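Long-range contacts in BamaA.19900.a (Balamuthia mandrillaris, PDB 6VZZ), which probably phosphorylates glucose at its 6-hydroxyl as a glucokinase of the actin-like ATPase clan, and is captured here with beta-D-glucose bound: residues 39-44 and 97-102; 265-270 and 287-292; 316-321 and 354-359; 219-224 and 254-259. All blocks are in the same frame, centred on the assembly; numbering follows the deposited sequence.

Interaction 1: 39-44 and 97-102. With BGC (beta-D-glucopyranose), chain B.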
loop_
_atom_site.group_PDB
_atom_site.type_symbol
_atom_site.label_atom_id
_atom_site.label_comp_id
_atom_site.label_asym_id
_atom_site.label_seq_id
_atom_site.Cartn_x
_atom_site.Cartn_y
_atom_site.Cartn_z
ATOM N N VAL A 39 14.610 -6.778 26.728
ATOM C CA VAL A 39 13.420 -7.619 26.677
ATOM C C VAL A 39 12.767 -7.487 25.311
ATOM O O VAL A 39 12.593 -6.374 24.804
ATOM C CB VAL A 39 12.412 -7.244 27.783
ATOM C CG1 VAL A 39 11.125 -8.066 27.637
ATOM C CG2 VAL A 39 13.026 -7.441 29.151
ATOM N N GLY A 40 12.394 -8.613 24.723
ATOM C CA GLY A 40 11.620 -8.614 23.492
ATOM C C GLY A 40 10.395 -9.488 23.643
ATOM O O GLY A 40 10.454 -10.559 24.251
ATOM N N VAL A 41 9.276 -9.023 23.086
ATOM C CA VAL A 41 8.000 -9.717 23.217
ATOM C C VAL A 41 7.331 -9.807 21.854
ATOM O O VAL A 41 7.272 -8.816 21.116
ATOM C CB VAL A 41 7.056 -9.026 24.219
ATOM C CG1 VAL A 41 5.811 -9.885 24.450
ATOM C CG2 VAL A 41 7.773 -8.776 25.515
ATOM N N ASP A 42 6.819 -10.997 21.532
ATOM C CA ASP A 42 6.031 -11.262 20.331
ATOM C C ASP A 42 4.613 -11.580 20.797
ATOM O O ASP A 42 4.335 -12.696 21.246
ATOM C CB ASP A 42 6.640 -12.415 19.536
ATOM C CG ASP A 42 5.768 -12.854 18.359
ATOM O OD1 ASP A 42 4.839 -12.113 17.967
ATOM O OD2 ASP A 42 6.022 -13.953 17.813
ATOM N N ILE A 43 3.718 -10.601 20.710
ATOM C CA ILE A 43 2.327 -10.788 21.110
ATOM C C ILE A 43 1.546 -11.157 19.856
ATOM O O ILE A 43 1.217 -10.297 19.034
ATOM C CB ILE A 43 1.750 -9.545 21.784
ATOM C CG1 ILE A 43 2.534 -9.207 23.050
ATOM C CG2 ILE A 43 0.289 -9.771 22.107
ATOM C CD1 ILE A 43 2.086 -7.904 23.716
ATOM N N GLY A 44 1.258 -12.453 19.695
ATOM C CA GLY A 44 0.429 -12.905 18.598
ATOM C C GLY A 44 -1.038 -12.968 18.982
ATOM O O GLY A 44 -1.426 -12.768 20.129
ATOM N N ALA A 97 13.082 -2.420 26.415
ATOM C CA ALA A 97 12.101 -3.427 26.054
ATOM C C ALA A 97 11.360 -2.982 24.806
ATOM O O ALA A 97 11.178 -1.786 24.562
ATOM C CB ALA A 97 11.116 -3.694 27.194
ATOM N N CYS A 98 10.953 -3.960 24.004
ATOM C CA CYS A 98 10.101 -3.712 22.851
ATOM C C CYS A 98 9.104 -4.850 22.724
ATOM O O CYS A 98 9.489 -6.023 22.772
ATOM C CB CYS A 98 10.909 -3.587 21.565
ATOM S SG CYS A 98 9.858 -3.478 20.102
ATOM N N LEU A 99 7.827 -4.502 22.575
ATOM C CA LEU A 99 6.753 -5.470 22.387
ATOM C C LEU A 99 6.221 -5.344 20.966
ATOM O O LEU A 99 5.701 -4.288 20.587
ATOM C CB LEU A 99 5.632 -5.247 23.396
ATOM C CG LEU A 99 6.063 -5.281 24.859
ATOM C CD1 LEU A 99 6.200 -3.878 25.382
ATOM C CD2 LEU A 99 5.074 -6.077 25.690
ATOM N N ALA A 100 6.367 -6.410 20.182
ATOM C CA ALA A 100 5.838 -6.470 18.825
ATOM C C ALA A 100 4.513 -7.216 18.885
ATOM O O ALA A 100 4.488 -8.433 19.110
ATOM C CB ALA A 100 6.822 -7.150 17.874
ATOM N N GLY A 101 3.414 -6.485 18.698
ATOM C CA GLY A 101 2.094 -7.058 18.876
ATOM C C GLY A 101 1.255 -7.092 17.618
ATOM O O GLY A 101 1.449 -6.288 16.705
ATOM N N ALA A 102 0.295 -8.015 17.571
ATOM C CA ALA A 102 -0.503 -8.255 16.370
ATOM C C ALA A 102 -1.693 -7.295 16.340
ATOM O O ALA A 102 -2.859 -7.677 16.450
ATOM C CB ALA A 102 -0.951 -9.708 16.321
HETATM C C2 BGC B . -3.547 -7.506 12.630
HETATM C C3 BGC B . -2.147 -7.063 12.238
HETATM C C4 BGC B . -1.158 -8.200 12.458
HETATM C C5 BGC B . -1.643 -9.443 11.721
HETATM C C6 BGC B . -0.757 -10.652 11.905
HETATM C C1 BGC B . -3.898 -8.772 11.864
HETATM O O1 BGC B . -5.194 -9.174 12.119
HETATM O O2 BGC B . -4.487 -6.477 12.347
HETATM O O3 BGC B . -1.765 -5.910 12.975
HETATM O O4 BGC B . 0.117 -7.842 11.945
HETATM O O5 BGC B . -2.952 -9.786 12.195
HETATM O O6 BGC B . -0.434 -10.859 13.264
#

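Interaction 2: 265-270 and 287-292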
loop_
_atom_site.group_PDB
_atom_site.type_symbol
_atom_site.label_atom_id
_atom_site.label_comp_id
_atom_site.label_asym_id
_atom_site.label_seq_id
_atom_site.Cartn_x
_atom_site.Cartn_y
_atom_site.Cartn_z
ATOM N N GLY A 265 -9.578 -18.814 8.906
ATOM C CA GLY A 265 -10.015 -18.752 7.521
ATOM C C GLY A 265 -9.877 -20.086 6.815
ATOM O O GLY A 265 -10.772 -20.503 6.081
ATOM N N LEU A 266 -8.761 -20.778 7.037
ATOM C CA LEU A 266 -8.623 -22.126 6.502
ATOM C C LEU A 266 -9.682 -23.051 7.086
ATOM O O LEU A 266 -10.222 -23.909 6.383
ATOM C CB LEU A 266 -7.221 -22.659 6.785
ATOM C CG LEU A 266 -6.961 -24.100 6.340
ATOM C CD1 LEU A 266 -7.104 -24.252 4.832
ATOM C CD2 LEU A 266 -5.598 -24.566 6.808
ATOM N N VAL A 267 -10.015 -22.874 8.364
ATOM C CA VAL A 267 -11.025 -23.720 8.988
ATOM C C VAL A 267 -12.397 -23.460 8.378
ATOM O O VAL A 267 -13.164 -24.398 8.122
ATOM C CB VAL A 267 -11.033 -23.511 10.515
ATOM C CG1 VAL A 267 -12.251 -24.174 11.144
ATOM C CG2 VAL A 267 -9.750 -24.042 11.139
ATOM N N ILE A 268 -12.740 -22.192 8.139
ATOM C CA ILE A 268 -14.083 -21.909 7.639
ATOM C C ILE A 268 -14.195 -22.268 6.160
ATOM O O ILE A 268 -15.242 -22.744 5.708
ATOM C CB ILE A 268 -14.485 -20.443 7.914
ATOM C CG1 ILE A 268 -15.995 -20.275 7.734
ATOM C CG2 ILE A 268 -13.726 -19.464 7.028
ATOM C CD1 ILE A 268 -16.496 -18.851 7.963
ATOM N N THR A 269 -13.119 -22.073 5.387
ATOM C CA THR A 269 -13.099 -22.566 4.014
ATOM C C THR A 269 -13.258 -24.084 3.976
ATOM O O THR A 269 -13.981 -24.624 3.130
ATOM C CB THR A 269 -11.801 -22.134 3.336
ATOM O OG1 THR A 269 -11.742 -20.705 3.305
ATOM C CG2 THR A 269 -11.720 -22.675 1.912
ATOM N N TYR A 270 -12.594 -24.783 4.901
ATOM C CA TYR A 270 -12.736 -26.231 5.013
ATOM C C TYR A 270 -14.186 -26.631 5.265
ATOM O O TYR A 270 -14.690 -27.577 4.648
ATOM C CB TYR A 270 -11.829 -26.741 6.134
ATOM C CG TYR A 270 -11.713 -28.242 6.245
ATOM C CD1 TYR A 270 -11.155 -28.997 5.217
ATOM C CD2 TYR A 270 -12.136 -28.906 7.389
ATOM C CE1 TYR A 270 -11.040 -30.375 5.319
ATOM C CE2 TYR A 270 -12.022 -30.279 7.501
ATOM C CZ TYR A 270 -11.475 -31.009 6.465
ATOM O OH TYR A 270 -11.359 -32.374 6.576
ATOM N N LEU A 287 -11.442 -30.736 12.569
ATOM C CA LEU A 287 -10.015 -30.466 12.524
ATOM C C LEU A 287 -9.738 -28.974 12.697
ATOM O O LEU A 287 -10.533 -28.118 12.298
ATOM C CB LEU A 287 -9.431 -30.962 11.203
ATOM C CG LEU A 287 -9.685 -32.433 10.865
ATOM C CD1 LEU A 287 -9.317 -32.726 9.416
ATOM C CD2 LEU A 287 -8.909 -33.332 11.814
ATOM N N ASP A 288 -8.598 -28.666 13.315
ATOM C CA ASP A 288 -8.160 -27.287 13.414
ATOM C C ASP A 288 -7.236 -26.966 12.238
ATOM O O ASP A 288 -6.905 -27.829 11.420
ATOM C CB ASP A 288 -7.502 -27.019 14.772
ATOM C CG ASP A 288 -6.209 -27.801 14.986
ATOM O OD1 ASP A 288 -5.720 -28.470 14.054
ATOM O OD2 ASP A 288 -5.669 -27.741 16.112
ATOM N N ALA A 289 -6.807 -25.706 12.157
ATOM C CA ALA A 289 -6.083 -25.246 10.976
ATOM C C ALA A 289 -4.870 -26.123 10.685
ATOM O O ALA A 289 -4.596 -26.446 9.525
ATOM C CB ALA A 289 -5.664 -23.787 11.156
ATOM N N GLY A 290 -4.147 -26.535 11.728
ATOM C CA GLY A 290 -2.913 -27.272 11.511
ATOM C C GLY A 290 -3.144 -28.638 10.897
ATOM O O GLY A 290 -2.423 -29.043 9.978
ATOM N N LYS A 291 -4.154 -29.365 11.386
ATOM C CA LYS A 291 -4.430 -30.690 10.840
ATOM C C LYS A 291 -4.936 -30.598 9.404
ATOM O O LYS A 291 -4.558 -31.411 8.553
ATOM C CB LYS A 291 -5.431 -31.429 11.730
ATOM N N ILE A 292 -5.786 -29.610 9.112
ATOM C CA ILE A 292 -6.226 -29.389 7.737
ATOM C C ILE A 292 -5.022 -29.151 6.833
ATOM O O ILE A 292 -4.907 -29.738 5.749
ATOM C CB ILE A 292 -7.218 -28.212 7.676
ATOM C CG1 ILE A 292 -8.398 -28.461 8.611
ATOM C CG2 ILE A 292 -7.694 -27.992 6.247
ATOM C CD1 ILE A 292 -9.282 -27.255 8.804
#

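Interaction 3: 316-321 and 354-359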
loop_
_atom_site.group_PDB
_atom_site.type_symbol
_atom_site.label_atom_id
_atom_site.label_comp_id
_atom_site.label_asym_id
_atom_site.label_seq_id
_atom_site.Cartn_x
_atom_site.Cartn_y
_atom_site.Cartn_z
ATOM N N LEU A 316 -4.007 -15.863 -0.657
ATOM C CA LEU A 316 -2.725 -15.269 -0.285
ATOM C C LEU A 316 -1.983 -14.776 -1.523
ATOM O O LEU A 316 -1.435 -13.669 -1.528
ATOM C CB LEU A 316 -1.869 -16.273 0.489
ATOM C CG LEU A 316 -0.434 -15.790 0.735
ATOM C CD1 LEU A 316 -0.414 -14.648 1.732
ATOM C CD2 LEU A 316 0.450 -16.921 1.199
ATOM N N MET A 317 -1.980 -15.574 -2.595
ATOM C CA MET A 317 -1.340 -15.128 -3.827
ATOM C C MET A 317 -2.058 -13.927 -4.440
ATOM O O MET A 317 -1.417 -13.098 -5.090
ATOM C CB MET A 317 -1.271 -16.274 -4.836
ATOM C CG MET A 317 -0.313 -17.394 -4.465
ATOM S SD MET A 317 1.410 -16.859 -4.404
ATOM C CE MET A 317 1.758 -16.973 -2.658
ATOM N N ARG A 318 -3.379 -13.811 -4.254
ATOM C CA ARG A 318 -4.095 -12.699 -4.880
ATOM C C ARG A 318 -3.792 -11.371 -4.191
ATOM O O ARG A 318 -3.611 -10.348 -4.864
ATOM C CB ARG A 318 -5.596 -12.955 -4.883
ATOM C CG ARG A 318 -6.372 -11.881 -5.614
ATOM C CD ARG A 318 -7.772 -12.362 -5.959
ATOM N NE ARG A 318 -7.725 -13.721 -6.479
ATOM C CZ ARG A 318 -8.777 -14.527 -6.587
ATOM N NH1 ARG A 318 -8.613 -15.758 -7.047
ATOM N NH2 ARG A 318 -9.982 -14.111 -6.216
ATOM N N ILE A 319 -3.750 -11.350 -2.857
ATOM C CA ILE A 319 -3.409 -10.103 -2.182
ATOM C C ILE A 319 -1.944 -9.760 -2.430
ATOM O O ILE A 319 -1.583 -8.590 -2.608
ATOM C CB ILE A 319 -3.753 -10.186 -0.675
ATOM C CG1 ILE A 319 -3.431 -8.877 0.060
ATOM C CG2 ILE A 319 -3.001 -11.311 0.004
ATOM C CD1 ILE A 319 -4.023 -7.637 -0.572
ATOM N N ALA A 320 -1.078 -10.773 -2.485
ATOM C CA ALA A 320 0.329 -10.503 -2.748
ATOM C C ALA A 320 0.525 -9.944 -4.151
ATOM O O ALA A 320 1.311 -9.007 -4.345
ATOM C CB ALA A 320 1.154 -11.773 -2.540
ATOM N N LYS A 321 -0.187 -10.501 -5.137
ATOM C CA LYS A 321 -0.123 -9.989 -6.503
ATOM C C LYS A 321 -0.463 -8.505 -6.549
ATOM O O LYS A 321 0.310 -7.690 -7.065
ATOM C CB LYS A 321 -1.076 -10.785 -7.393
ATOM C CG LYS A 321 -1.324 -10.176 -8.757
ATOM C CD LYS A 321 -2.754 -10.395 -9.211
ATOM C CE LYS A 321 -3.289 -11.735 -8.733
ATOM N NZ LYS A 321 -4.624 -12.081 -9.323
ATOM N N ARG A 354 1.129 -20.047 -9.143
ATOM C CA ARG A 354 1.620 -19.117 -10.154
ATOM C C ARG A 354 0.505 -18.674 -11.086
ATOM O O ARG A 354 0.439 -17.502 -11.467
ATOM C CB ARG A 354 2.742 -19.756 -10.962
ATOM C CG ARG A 354 4.012 -20.000 -10.196
ATOM C CD ARG A 354 4.996 -20.701 -11.094
ATOM N NE ARG A 354 5.388 -19.870 -12.229
ATOM C CZ ARG A 354 6.377 -18.978 -12.187
ATOM N NH1 ARG A 354 7.063 -18.795 -11.064
ATOM N NH2 ARG A 354 6.687 -18.274 -13.264
ATOM N N ALA A 355 -0.370 -19.594 -11.480
ATOM C CA ALA A 355 -1.510 -19.201 -12.298
ATOM C C ALA A 355 -2.295 -18.079 -11.632
ATOM O O ALA A 355 -2.752 -17.147 -12.302
ATOM C CB ALA A 355 -2.402 -20.410 -12.563
ATOM N N GLU A 356 -2.434 -18.137 -10.305
ATOM C CA GLU A 356 -3.129 -17.079 -9.584
ATOM C C GLU A 356 -2.298 -15.802 -9.525
ATOM O O GLU A 356 -2.821 -14.705 -9.761
ATOM C CB GLU A 356 -3.478 -17.552 -8.175
ATOM C CG GLU A 356 -3.965 -16.441 -7.251
ATOM C CD GLU A 356 -5.181 -15.712 -7.797
ATOM O OE1 GLU A 356 -5.264 -14.484 -7.616
ATOM O OE2 GLU A 356 -6.049 -16.360 -8.421
ATOM N N PHE A 357 -0.999 -15.925 -9.225
ATOM C CA PHE A 357 -0.186 -14.742 -8.973
ATOM C C PHE A 357 0.009 -13.904 -10.236
ATOM O O PHE A 357 0.032 -12.672 -10.167
ATOM C CB PHE A 357 1.162 -15.144 -8.380
ATOM C CG PHE A 357 2.062 -13.972 -8.086
ATOM C CD1 PHE A 357 1.875 -13.208 -6.945
ATOM C CD2 PHE A 357 3.088 -13.629 -8.954
ATOM C CE1 PHE A 357 2.692 -12.122 -6.677
ATOM C CE2 PHE A 357 3.904 -12.547 -8.694
ATOM C CZ PHE A 357 3.711 -11.792 -7.554
ATOM N N PHE A 358 0.157 -14.537 -11.392
ATOM C CA PHE A 358 0.303 -13.800 -12.644
ATOM C C PHE A 358 -1.026 -13.556 -13.363
ATOM O O PHE A 358 -1.016 -13.141 -14.525
ATOM C CB PHE A 358 1.282 -14.532 -13.568
ATOM C CG PHE A 358 2.645 -14.675 -12.979
ATOM C CD1 PHE A 358 3.499 -13.580 -12.912
ATOM C CD2 PHE A 358 3.067 -15.883 -12.449
ATOM C CE1 PHE A 358 4.748 -13.690 -12.347
ATOM C CE2 PHE A 358 4.329 -16.005 -11.881
ATOM C CZ PHE A 358 5.167 -14.904 -11.827
ATOM N N ASP A 359 -2.163 -13.788 -12.703
ATOM C CA ASP A 359 -3.485 -13.538 -13.286
ATOM C C ASP A 359 -3.826 -12.057 -13.101
ATOM O O ASP A 359 -4.523 -11.645 -12.164
ATOM C CB ASP A 359 -4.509 -14.465 -12.633
ATOM C CG ASP A 359 -5.935 -14.262 -13.141
ATOM O OD1 ASP A 359 -6.224 -13.272 -13.836
ATOM O OD2 ASP A 359 -6.785 -15.125 -12.834
#

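Interaction 4: 219-224 and 254-259. With BGC (beta-D-glucopyranose), chain B.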
loop_
_atom_site.group_PDB
_atom_site.type_symbol
_atom_site.label_atom_id
_atom_site.label_comp_id
_atom_site.label_asym_id
_atom_site.label_seq_id
_atom_site.Cartn_x
_atom_site.Cartn_y
_atom_site.Cartn_z
ATOM N N PHE A 219 -2.941 -4.478 5.567
ATOM C CA PHE A 219 -3.585 -4.898 4.332
ATOM C C PHE A 219 -4.289 -6.239 4.446
ATOM O O PHE A 219 -5.061 -6.587 3.545
ATOM C CB PHE A 219 -2.571 -4.931 3.184
ATOM C CG PHE A 219 -2.465 -3.618 2.450
ATOM C CD1 PHE A 219 -3.516 -3.175 1.651
ATOM C CD2 PHE A 219 -1.341 -2.820 2.578
ATOM C CE1 PHE A 219 -3.445 -1.970 0.982
ATOM C CE2 PHE A 219 -1.258 -1.615 1.915
ATOM C CZ PHE A 219 -2.319 -1.188 1.114
ATOM N N GLY A 220 -4.079 -6.989 5.524
ATOM C CA GLY A 220 -4.839 -8.216 5.666
ATOM C C GLY A 220 -6.331 -7.978 5.772
ATOM O O GLY A 220 -7.123 -8.895 5.523
ATOM N N HIS A 221 -6.736 -6.756 6.111
ATOM C CA HIS A 221 -8.131 -6.446 6.363
ATOM C C HIS A 221 -8.818 -5.754 5.191
ATOM O O HIS A 221 -9.984 -5.374 5.318
ATOM C CB HIS A 221 -8.239 -5.610 7.639
ATOM C CG HIS A 221 -7.616 -6.273 8.828
ATOM N ND1 HIS A 221 -8.196 -7.349 9.469
ATOM C CD2 HIS A 221 -6.452 -6.033 9.477
ATOM C CE1 HIS A 221 -7.420 -7.735 10.466
ATOM N NE2 HIS A 221 -6.357 -6.951 10.492
ATOM N N VAL A 222 -8.146 -5.600 4.043
ATOM C CA VAL A 222 -8.810 -5.019 2.880
ATOM C C VAL A 222 -9.736 -6.051 2.246
ATOM O O VAL A 222 -9.516 -7.266 2.336
ATOM C CB VAL A 222 -7.791 -4.480 1.853
ATOM C CG1 VAL A 222 -6.853 -3.471 2.492
ATOM C CG2 VAL A 222 -7.038 -5.620 1.177
ATOM N N ALA A 223 -10.789 -5.555 1.600
ATOM C CA ALA A 223 -11.730 -6.422 0.907
ATOM C C ALA A 223 -11.035 -7.219 -0.189
ATOM O O ALA A 223 -10.092 -6.745 -0.829
ATOM C CB ALA A 223 -12.856 -5.592 0.307
ATOM N N ILE A 224 -11.515 -8.439 -0.412
ATOM C CA ILE A 224 -10.932 -9.331 -1.405
ATOM C C ILE A 224 -11.241 -8.848 -2.817
ATOM O O ILE A 224 -12.099 -7.982 -3.022
ATOM C CB ILE A 224 -11.445 -10.767 -1.192
ATOM C CG1 ILE A 224 -12.967 -10.777 -1.063
ATOM C CG2 ILE A 224 -10.847 -11.352 0.064
ATOM C CD1 ILE A 224 -13.699 -10.793 -2.360
ATOM N N ALA A 254 -18.307 -7.252 2.049
ATOM C CA ALA A 254 -17.351 -8.110 1.366
ATOM C C ALA A 254 -16.259 -8.526 2.340
ATOM O O ALA A 254 -15.758 -7.704 3.112
ATOM C CB ALA A 254 -16.742 -7.380 0.171
ATOM N N ILE A 255 -15.878 -9.805 2.300
ATOM C CA ILE A 255 -14.974 -10.320 3.331
ATOM C C ILE A 255 -13.567 -9.752 3.150
ATOM O O ILE A 255 -13.176 -9.280 2.075
ATOM C CB ILE A 255 -14.960 -11.857 3.339
ATOM C CG1 ILE A 255 -14.174 -12.423 2.162
ATOM C CG2 ILE A 255 -16.373 -12.396 3.289
ATOM C CD1 ILE A 255 -14.017 -13.945 2.242
ATOM N N GLU A 256 -12.808 -9.769 4.239
ATOM C CA GLU A 256 -11.405 -9.379 4.220
ATOM C C GLU A 256 -10.563 -10.564 3.790
ATOM O O GLU A 256 -10.958 -11.722 3.955
ATOM C CB GLU A 256 -10.928 -8.909 5.600
ATOM C CG GLU A 256 -11.866 -7.980 6.335
ATOM C CD GLU A 256 -11.329 -7.583 7.698
ATOM O OE1 GLU A 256 -10.440 -8.291 8.224
ATOM O OE2 GLU A 256 -11.788 -6.552 8.239
ATOM N N TYR A 257 -9.382 -10.264 3.235
ATOM C CA TYR A 257 -8.464 -11.341 2.876
ATOM C C TYR A 257 -8.177 -12.229 4.081
ATOM O O TYR A 257 -8.081 -13.457 3.944
ATOM C CB TYR A 257 -7.166 -10.775 2.297
ATOM C CG TYR A 257 -7.231 -10.477 0.811
ATOM C CD1 TYR A 257 -7.178 -11.502 -0.128
ATOM C CD2 TYR A 257 -7.338 -9.170 0.342
ATOM C CE1 TYR A 257 -7.235 -11.232 -1.486
ATOM C CE2 TYR A 257 -7.396 -8.899 -1.006
ATOM C CZ TYR A 257 -7.348 -9.931 -1.920
ATOM O OH TYR A 257 -7.403 -9.662 -3.275
ATOM N N GLU A 258 -8.081 -11.628 5.279
ATOM C CA GLU A 258 -7.836 -12.397 6.497
ATOM C C GLU A 258 -8.987 -13.348 6.820
ATOM O O GLU A 258 -8.784 -14.332 7.544
ATOM C CB GLU A 258 -7.587 -11.455 7.679
ATOM C CG GLU A 258 -7.167 -12.173 8.961
ATOM C CD GLU A 258 -6.811 -11.225 10.100
ATOM O OE1 GLU A 258 -5.799 -10.506 9.984
ATOM O OE2 GLU A 258 -7.545 -11.197 11.114
ATOM N N ASP A 259 -10.184 -13.102 6.290
ATOM C CA ASP A 259 -11.274 -14.029 6.555
ATOM C C ASP A 259 -11.082 -15.358 5.842
ATOM O O ASP A 259 -11.786 -16.328 6.159
ATOM C CB ASP A 259 -12.611 -13.389 6.175
ATOM C CG ASP A 259 -12.968 -12.214 7.083
ATOM O OD1 ASP A 259 -12.547 -12.227 8.264
ATOM O OD2 ASP A 259 -13.669 -11.282 6.626
HETATM C C2 BGC B . -3.547 -7.506 12.630
HETATM C C3 BGC B . -2.147 -7.063 12.238
HETATM C C4 BGC B . -1.158 -8.200 12.458
HETATM C C5 BGC B . -1.643 -9.443 11.721
HETATM C C6 BGC B . -0.757 -10.652 11.905
HETATM C C1 BGC B . -3.898 -8.772 11.864
HETATM O O1 BGC B . -5.194 -9.174 12.119
HETATM O O2 BGC B . -4.487 -6.477 12.347
HETATM O O3 BGC B . -1.765 -5.910 12.975
HETATM O O4 BGC B . 0.117 -7.842 11.945
HETATM O O5 BGC B . -2.952 -9.786 12.195
HETATM O O6 BGC B . -0.434 -10.859 13.264
#

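Interaction 1: 39-44 and 97-102
Leu99 lies side by side with Val41, the two side chains pointing the same way from adjacent parallel strands. Its CD2 meets Val41 CG2 at 3.8 Å. The same methyl of Leu99 reaches CD1 of Ile43 at 4.0 Å. A chi1 of -56° puts CG of Leu99 beside the backbone N, where it lies 3.9 Å from Val41 CB. Val39 and Ala97 extend this apolar face, CB to CB at 3.8 Å. Phe79 of helix 72-90 packs against Val41, Ile43 and Leu99. Asp42, Cys98 and Ala100 point to the other face, where Asp42 OD1 is hydrogen-bonded to Asn381.

The backbones are joined by alternating hydrogen bonds. Val41 uses both its groups: its N donates to Cys98 O at 3.0 Å, and its O accepts from Ala100 N at 2.7 Å. Ile43 N donates to Ala100 O at 2.8 Å. The last bond, from Ala102 N to Ile43 O, is weak. Just beyond strand 96-101, Ala102 CB lies 3.3 Å from O6 of glucose, as part of its pocket. Strands 37-43 and 96-101 are neighbours in a mixed sheet of order 3-2-1-4-5, typical of the RNase H-like fold of actin-like ATPases.

Interaction 2: 265-270 and 287-292
This is an apolar contact in which an N-capped helix start, that of helix 289-295, packs on helix 263-276. Leu266, Val267 and Tyr270 meet Leu287, Ala289 and Ile292. The contact is partly buried. Behind it, helix 234-249 packs on Ile268 and Thr269. Ile292 is the main side chain on its side. It sits over one face of the Tyr270 ring, with CG1 4.1 Å from the ring centroid and 15° off the normal, a CH-pi contact. CG1 is offset toward the rim. The two branches of Ile292 touch different parts of the ring: CD1 lies 3.6 Å from Tyr270 CD2, and CG2 lies on the CD1 side. CG2 also reaches CG of Leu266 at 4.0 Å, where the two side chains slide past each other in opposite directions.

Val267 works through CG2, which is anti to its carbonyl carbon. This methyl is 3.5 Å from Ala289 N and also touches the CB of Ala289. At the far end of the tyrosine, Leu287 CD1 comes obliquely to OH at 3.5 Å.

The helix start is capped by Asp288, whose OD1 accepts from Lys291 N at 3.2 Å. On the other helix, Leu266 also packs on Ala308, Met309 and His312 of helix 303-327.

Contacts between the two segments are van der Waals in kind, largely between apolar side chains. The Tyr270 hydroxyl is satisfied by Leu284 O, in the connection between the segments, and Asp288 OD1 is used in capping its own helix. The contact therefore probably rests mainly on apolar packing and the CH-pi contact.

Interaction 3: 316-321 and 354-359
Met317 opens a helix-to-helix contact built round a salt-bridge network of Arg318, Lys321 and Glu356. Its CB packs on CG of Glu356 at 3.6 Å. The chain then bends away, and SD stands obliquely to the Phe357 ring, 5.5 Å from the centroid, in a Met-aromatic contact.

Arg318 is next. It crosses Glu356 at about a right angle and grips it side-on with two nitrogens. NE donates to OE1 of Glu356 at 2.8 Å, and NH1 donates to OE2 of the same residue at 3.0 Å. Both oxygens lie close to the guanidinium plane, but both nitrogens stand well above the carboxylate plane. The two planes are 40° apart. NH1 of Arg318 also forms a salt bridge to Glu237, and NH2 donates to Ser225 O. The buried charges of this cluster are thus shared among several partners.

Ala320 puts its CB near CE1 of Phe357. The edge of that ring also faces the backbone O of Met317.

Lys321 completes the network. CG is anti to the backbone N (chi1 168°), and further bends bring the chain past Phe357 O to the helix end. There NZ donates to Asp359 O at 2.9 Å and more weakly to Glu356 O. NZ also bonds to Glu356 OE1 at 3.0 Å, reaching that oxygen from the face opposite to Arg318 NE.

Interaction 4: 219-224 and 254-259
His221 lies between Glu256 and the bound glucose, with both partners at the edge of its ring. ND1 donates to Glu256 OE1 at 2.7 Å, a His-carboxylate hydrogen bond, and meets it on the syn side, 34° out of the carboxylate plane. The acceptor is close to the ring plane, but the carboxylate is turned 75° to the ring. NE2 donates to O2 of glucose at 2.7 Å. Glu258 runs alongside His221, pointing the same way, and its extended chain brings OE1 to the O1 hydroxyl of glucose at 2.6 Å. Both residues belong to the glucose pocket. The other oxygen of Glu258, OE2, has partners in Arg264 and Asn116.

Tyr257 is turned to receive Ile224 over one face. CG2 of Ile224 is 3.8 Å from the ring centroid in a CH-pi contact. Val222 CG2 comes to the ring edge in its plane, 3.7 Å from Tyr257 CD2. Ile224 CG1 takes the crowded position between backbone N and carbonyl carbon (chi1 49°), which sets it against CG1 of Ile255 at 3.8 Å.

Backbone bonds hold the two loops together. Tyr257 N donates to Val222 O, Ile224 N to Ile255 O, and Glu258 N to Gly220 O at 2.9 Å.

The second subunit adds to this site. Its Lys362 forms a salt bridge with Glu256 OE2, and its Trp365 meets the His221 ring edge-to-face.

Glu256 is thus a second-shell residue. Its bond to ND1 probably helps to fix the rotation of the His221 ring, with NE2 directed at O2 of glucose.

How the interactions relate
From the N terminus, interaction 1 comes first: strands 37-43 and 96-101 pair after 52 intervening residues. Interaction 4 follows, joining the loops on either side of helix 234-249. Interaction 2 then closes the short excursion from helix 263-276 to helix 289-295. Interaction 3 comes last, bringing helix 350-357 back to helix 303-327. The four run in series; none nests or crosses. Interactions 1 and 4 both touch the same glucose, though their centres are 24 Å apart. Interaction 4 also touches interaction 2, through Asp259 and Ile268, and interaction 3, where Tyr257 packs on Arg318 and Ile319. It thus connects the sugar pocket to both helical contacts.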